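Local coordinates for protein response regulator aspartate phosphatase H (Bacillus subtilis, PDB 3Q15) that dephosphorylates the sporulation phosphotransferase Spo0F and acts on the competence regulator ComA, keeping competence and sporulation apart in time, at residues C59-L64 against K93-L98; V251-V256 against K262-L267. All coordinates share one frame; numbering follows the deposited sequence.

How the interactions relate
Helix-to-helix packing through a few side chains is the shared theme, worked out here in two places. Interaction 1 joins helix 49-67 to helix 93-113; interaction 2 joins helix 238-255 to helix 260-273, so no element is held in common. The two lie on opposite sides of the chain's centre, with nearest atoms about 32 Å apart. Interaction 1 is partly buried: an apolar cluster around one leucine, with a water bridge beside it, whose F60 also packs on a bound protein partner. Interaction 2 is mostly buried, though one of its four touching residues is an exposed arginine; it pairs polar side-chain ends with aliphatic methyls and has no direct hydrogen bond across it.

Interaction 1: residues C59-L64 against K93-L98; sequences CFRHQL and KKLTGL
L95 brings one methyl, CD2, up to three side chains of the facing helix, and the packed part of this contact turns on that group. CD2 lies 3.7 Å from CD2 of F60, at the edge of the ring and in its plane rather than over a face. L64, one turn on from F60 in the same helix, meets the leucine tip to tip, its CD1 3.9 Å from L95 CD2, while the aliphatic stem of R61 runs past more loosely, with its CD 4.2 Å from L95 CD2. With its CG anti to the backbone N (chi1 170°), L95 extends toward the facing helix; the axes of the two short segments lie 11.4 Å apart.

The polar side is looser and relies on a single bridging water. No direct hydrogen bond spans the segments; instead the water accepts from R61 NE at 2.7 Å, in the guanidinium plane, and donates to T96 OG1 at 3.0 Å. T96 OG1 is also hydrogen-bonded to Q92 O, which ties the bridge to the residue just ahead of helix 93-113. F60 packs in addition on an apolar side chain of the other protein in the complex. With the segments crossing at -124°, this is sparse helix-helix packing, joining the last helix of the N-terminal three-helix bundle to helix 93-113.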
loop_
_atom_site.group_PDB
_atom_site.type_symbol
_atom_site.label_atom_id
_atom_site.label_comp_id
_atom_site.label_asym_id
_atom_site.label_seq_id
_atom_site.Cartn_x
_atom_site.Cartn_y
_atom_site.Cartn_z
ATOM N N CYS A 59 -6.673 -17.701 -26.829
ATOM C CA CYS A 59 -7.043 -18.368 -28.074
ATOM C C CYS A 59 -6.181 -19.609 -28.296
ATOM O O CYS A 59 -6.663 -20.635 -28.779
ATOM C CB CYS A 59 -6.904 -17.419 -29.269
ATOM S SG CYS A 59 -8.225 -16.192 -29.425
ATOM N N PHE A 60 -4.906 -19.503 -27.938
ATOM C CA PHE A 60 -3.963 -20.600 -28.111
ATOM C C PHE A 60 -4.251 -21.695 -27.090
ATOM O O PHE A 60 -4.267 -22.883 -27.418
ATOM C CB PHE A 60 -2.525 -20.088 -27.965
ATOM C CG PHE A 60 -1.470 -21.134 -28.217
ATOM C CD1 PHE A 60 -1.164 -21.531 -29.508
ATOM C CD2 PHE A 60 -0.771 -21.700 -27.163
ATOM C CE1 PHE A 60 -0.191 -22.490 -29.743
ATOM C CE2 PHE A 60 0.204 -22.658 -27.391
ATOM C CZ PHE A 60 0.495 -23.052 -28.683
ATOM N N ARG A 61 -4.485 -21.282 -25.850
ATOM C CA ARG A 61 -4.819 -22.212 -24.783
ATOM C C ARG A 61 -6.121 -22.935 -25.114
ATOM O O ARG A 61 -6.254 -24.134 -24.874
ATOM C CB ARG A 61 -4.936 -21.468 -23.451
ATOM C CG ARG A 61 -5.232 -22.357 -22.263
ATOM C CD ARG A 61 -4.217 -23.485 -22.137
ATOM N NE ARG A 61 -4.493 -24.314 -20.966
ATOM C CZ ARG A 61 -5.347 -25.331 -20.964
ATOM N NH1 ARG A 61 -6.000 -25.648 -22.072
ATOM N NH2 ARG A 61 -5.547 -26.033 -19.858
ATOM N N HIS A 62 -7.074 -22.199 -25.679
ATOM C CA HIS A 62 -8.349 -22.772 -26.096
ATOM C C HIS A 62 -8.151 -23.838 -27.171
ATOM O O HIS A 62 -8.835 -24.862 -27.176
ATOM C CB HIS A 62 -9.286 -21.677 -26.609
ATOM C CG HIS A 62 -10.597 -22.191 -27.120
ATOM N ND1 HIS A 62 -11.730 -22.253 -26.336
ATOM C CD2 HIS A 62 -10.956 -22.668 -28.336
ATOM C CE1 HIS A 62 -12.729 -22.745 -27.048
ATOM N NE2 HIS A 62 -12.286 -23.005 -28.264
ATOM N N GLN A 63 -7.217 -23.591 -28.083
ATOM C CA GLN A 63 -6.935 -24.539 -29.157
ATOM C C GLN A 63 -6.251 -25.794 -28.612
ATOM O O GLN A 63 -6.508 -26.904 -29.075
ATOM C CB GLN A 63 -6.077 -23.890 -30.245
ATOM C CG GLN A 63 -5.854 -24.775 -31.467
ATOM C CD GLN A 63 -7.152 -25.136 -32.171
ATOM O OE1 GLN A 63 -8.047 -24.302 -32.311
ATOM N NE2 GLN A 63 -7.264 -26.386 -32.612
ATOM N N LEU A 64 -5.380 -25.611 -27.627
ATOM C CA LEU A 64 -4.750 -26.741 -26.958
ATOM C C LEU A 64 -5.802 -27.669 -26.368
ATOM O O LEU A 64 -5.666 -28.888 -26.427
ATOM C CB LEU A 64 -3.798 -26.262 -25.858
ATOM C CG LEU A 64 -2.441 -25.724 -26.313
ATOM C CD1 LEU A 64 -1.625 -25.238 -25.127
ATOM C CD2 LEU A 64 -1.677 -26.791 -27.087
ATOM N N LYS A 93 4.596 -24.501 -19.439
ATOM C CA LYS A 93 4.899 -23.738 -18.229
ATOM C C LYS A 93 4.789 -22.227 -18.417
ATOM O O LYS A 93 4.098 -21.554 -17.651
ATOM C CB LYS A 93 6.290 -24.090 -17.699
ATOM C CG LYS A 93 6.378 -25.459 -17.050
ATOM C CD LYS A 93 7.768 -25.711 -16.487
ATOM C CE LYS A 93 7.839 -27.052 -15.770
ATOM N NZ LYS A 93 7.484 -28.180 -16.676
ATOM N N LYS A 94 5.480 -21.696 -19.421
ATOM C CA LYS A 94 5.522 -20.250 -19.633
ATOM C C LYS A 94 4.154 -19.690 -19.993
ATOM O O LYS A 94 3.792 -18.602 -19.558
ATOM C CB LYS A 94 6.552 -19.875 -20.702
ATOM C CG LYS A 94 7.985 -20.193 -20.306
ATOM C CD LYS A 94 8.979 -19.680 -21.335
ATOM C CE LYS A 94 10.411 -19.958 -20.898
ATOM N NZ LYS A 94 11.411 -19.463 -21.886
ATOM N N LEU A 95 3.399 -20.440 -20.789
ATOM C CA LEU A 95 2.057 -20.033 -21.186
ATOM C C LEU A 95 1.128 -20.019 -19.980
ATOM O O LEU A 95 0.405 -19.050 -19.741
ATOM C CB LEU A 95 1.501 -20.991 -22.240
ATOM C CG LEU A 95 0.014 -20.810 -22.547
ATOM C CD1 LEU A 95 -0.244 -19.438 -23.159
ATOM C CD2 LEU A 95 -0.497 -21.917 -23.456
ATOM N N THR A 96 1.153 -21.107 -19.222
ATOM C CA THR A 96 0.287 -21.239 -18.061
ATOM C C THR A 96 0.602 -20.156 -17.030
ATOM O O THR A 96 -0.301 -19.574 -16.434
ATOM C CB THR A 96 0.415 -22.642 -17.433
ATOM O OG1 THR A 96 0.108 -23.630 -18.424
ATOM C CG2 THR A 96 -0.536 -22.802 -16.260
ATOM N N GLY A 97 1.888 -19.884 -16.833
ATOM C CA GLY A 97 2.317 -18.855 -15.906
ATOM C C GLY A 97 1.883 -17.460 -16.324
ATOM O O GLY A 97 1.451 -16.663 -15.494
ATOM N N LEU A 98 1.998 -17.161 -17.613
ATOM C CA LEU A 98 1.610 -15.850 -18.120
ATOM C C LEU A 98 0.101 -15.649 -18.033
ATOM O O LEU A 98 -0.368 -14.583 -17.627
ATOM C CB LEU A 98 2.094 -15.663 -19.557
ATOM C CG LEU A 98 1.996 -14.244 -20.121
ATOM C CD1 LEU A 98 2.448 -13.214 -19.091
ATOM C CD2 LEU A 98 2.812 -14.127 -21.400
HETATM O O HOH W 1 -2.737 -23.067 -19.268
#

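Interaction 2: residues V251-V256 against K262-L267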
loop_
_atom_site.group_PDB
_atom_site.type_symbol
_atom_site.label_atom_id
_atom_site.label_comp_id
_atom_site.label_asym_id
_atom_site.label_seq_id
_atom_site.Cartn_x
_atom_site.Cartn_y
_atom_site.Cartn_z
ATOM N N VAL A 251 3.874 26.576 -27.423
ATOM C CA VAL A 251 4.024 25.261 -28.035
ATOM C C VAL A 251 2.661 24.627 -28.315
ATOM O O VAL A 251 2.503 23.870 -29.273
ATOM C CB VAL A 251 4.899 24.326 -27.170
ATOM C CG1 VAL A 251 4.355 24.246 -25.757
ATOM C CG2 VAL A 251 4.993 22.942 -27.795
ATOM N N SER A 252 1.677 24.956 -27.481
ATOM C CA SER A 252 0.313 24.470 -27.666
ATOM C C SER A 252 -0.332 25.053 -28.923
ATOM O O SER A 252 -0.713 24.314 -29.830
ATOM C CB SER A 252 -0.546 24.795 -26.441
ATOM O OG SER A 252 -0.177 24.002 -25.326
ATOM N N ARG A 253 -0.453 26.377 -28.970
ATOM C CA ARG A 253 -1.057 27.057 -30.115
ATOM C C ARG A 253 -0.410 26.649 -31.438
ATOM O O ARG A 253 -1.065 26.633 -32.482
ATOM C CB ARG A 253 -0.964 28.578 -29.956
ATOM C CG ARG A 253 -1.677 29.145 -28.738
ATOM C CD ARG A 253 -1.822 30.658 -28.850
ATOM N NE ARG A 253 -2.534 31.239 -27.714
ATOM C CZ ARG A 253 -1.940 31.841 -26.688
ATOM N NH1 ARG A 253 -0.619 31.944 -26.652
ATOM N NH2 ARG A 253 -2.666 32.342 -25.699
ATOM N N GLU A 254 0.877 26.322 -31.390
ATOM C CA GLU A 254 1.639 26.069 -32.608
ATOM C C GLU A 254 1.670 24.601 -33.029
ATOM O O GLU A 254 1.757 24.302 -34.220
ATOM C CB GLU A 254 3.070 26.614 -32.481
ATOM C CG GLU A 254 3.146 28.129 -32.328
ATOM C CD GLU A 254 4.571 28.658 -32.368
ATOM O OE1 GLU A 254 5.494 27.876 -32.688
ATOM O OE2 GLU A 254 4.769 29.859 -32.080
ATOM N N LYS A 255 1.596 23.688 -32.064
ATOM C CA LYS A 255 1.740 22.266 -32.375
ATOM C C LYS A 255 0.780 21.324 -31.642
ATOM O O LYS A 255 0.501 20.229 -32.130
ATOM C CB LYS A 255 3.188 21.816 -32.157
ATOM C CG LYS A 255 4.184 22.473 -33.100
ATOM C CD LYS A 255 5.569 21.879 -32.944
ATOM C CE LYS A 255 6.544 22.486 -33.939
ATOM N NZ LYS A 255 7.883 21.838 -33.862
ATOM N N VAL A 256 0.282 21.734 -30.479
ATOM C CA VAL A 256 -0.645 20.891 -29.720
ATOM C C VAL A 256 -1.790 21.688 -29.092
ATOM O O VAL A 256 -1.839 21.862 -27.873
ATOM C CB VAL A 256 0.085 20.077 -28.628
ATOM C CG1 VAL A 256 0.814 18.895 -29.250
ATOM C CG2 VAL A 256 1.052 20.961 -27.858
ATOM N N LYS A 262 -6.686 23.581 -20.943
ATOM C CA LYS A 262 -6.043 23.342 -19.658
ATOM C C LYS A 262 -4.938 24.359 -19.390
ATOM O O LYS A 262 -4.786 24.840 -18.268
ATOM C CB LYS A 262 -5.488 21.920 -19.589
ATOM C CG LYS A 262 -4.692 21.627 -18.329
ATOM C CD LYS A 262 -4.556 20.131 -18.087
ATOM C CE LYS A 262 -4.024 19.417 -19.313
ATOM N NZ LYS A 262 -3.961 17.947 -19.091
ATOM N N VAL A 263 -4.168 24.684 -20.424
ATOM C CA VAL A 263 -3.103 25.673 -20.299
ATOM C C VAL A 263 -3.664 27.059 -19.977
ATOM O O VAL A 263 -3.158 27.749 -19.095
ATOM C CB VAL A 263 -2.237 25.746 -21.577
ATOM C CG1 VAL A 263 -1.280 26.926 -21.510
ATOM C CG2 VAL A 263 -1.474 24.450 -21.774
ATOM N N LEU A 264 -4.711 27.464 -20.687
ATOM C CA LEU A 264 -5.296 28.785 -20.475
ATOM C C LEU A 264 -6.027 28.922 -19.135
ATOM O O LEU A 264 -6.175 30.027 -18.613
ATOM C CB LEU A 264 -6.219 29.158 -21.638
ATOM C CG LEU A 264 -5.519 29.355 -22.985
ATOM C CD1 LEU A 264 -6.520 29.672 -24.088
ATOM C CD2 LEU A 264 -4.469 30.449 -22.884
ATOM N N PHE A 265 -6.485 27.808 -18.571
ATOM C CA PHE A 265 -7.140 27.867 -17.268
ATOM C C PHE A 265 -6.125 28.079 -16.148
ATOM O O PHE A 265 -6.376 28.832 -15.208
ATOM C CB PHE A 265 -7.973 26.613 -16.993
ATOM C CG PHE A 265 -8.488 26.538 -15.583
ATOM C CD1 PHE A 265 -9.608 27.257 -15.203
ATOM C CD2 PHE A 265 -7.842 25.765 -14.631
ATOM C CE1 PHE A 265 -10.080 27.205 -13.907
ATOM C CE2 PHE A 265 -8.314 25.705 -13.328
ATOM C CZ PHE A 265 -9.434 26.429 -12.968
ATOM N N GLY A 266 -4.983 27.407 -16.248
ATOM C CA GLY A 266 -3.911 27.593 -15.288
ATOM C C GLY A 266 -3.409 29.021 -15.332
ATOM O O GLY A 266 -3.267 29.681 -14.303
ATOM N N LEU A 267 -3.148 29.501 -16.542
ATOM C CA LEU A 267 -2.697 30.866 -16.742
ATOM C C LEU A 267 -3.695 31.858 -16.146
ATOM O O LEU A 267 -3.314 32.767 -15.410
ATOM C CB LEU A 267 -2.488 31.142 -18.232
ATOM C CG LEU A 267 -1.929 32.508 -18.640
ATOM C CD1 LEU A 267 -0.673 32.849 -17.848
ATOM C CD2 LEU A 267 -1.645 32.544 -20.133
#
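S252 opens the contact on the 251-256 side, its CB directed toward helix 260-273 and its OG lying 3.8 Å from CG2 of V263. This is a van der Waals touch only. The hydroxyl's polar partner lies one turn back in its own helix, where S252 OG is hydrogen-bonded to A248 O, so a buried polar group is satisfied locally while it also lies against a methyl. V263 has CG2 anti to its carbonyl carbon and turns that branch to the serine; its side chain also packs against A249.

One residue on, R253 starts off to the side of the facing helix, but its chain, extended from CG to NE, brings the guanidinium end nearer to helix 260-273. There NH2 comes to 3.8 Å from CD2 of L264, the two side chains crossing at about a right angle and the methyl meeting the planar group obliquely. The same NH2 forms a salt bridge with E286 OE1 of helix 277-290; L264 also packs on E286, and both R253 and L264 rest on F283 of that helix.

The contact thus joins predicted repeats TPR 4 and TPR 5. Its chemistry implies apolar touching without direct polar bonding: the two segments meet through two methyl contacts, while hydroxyl and guanidinium find polar partners outside them, the latter reaching helix 277-290, which follows 260-273 in the chain.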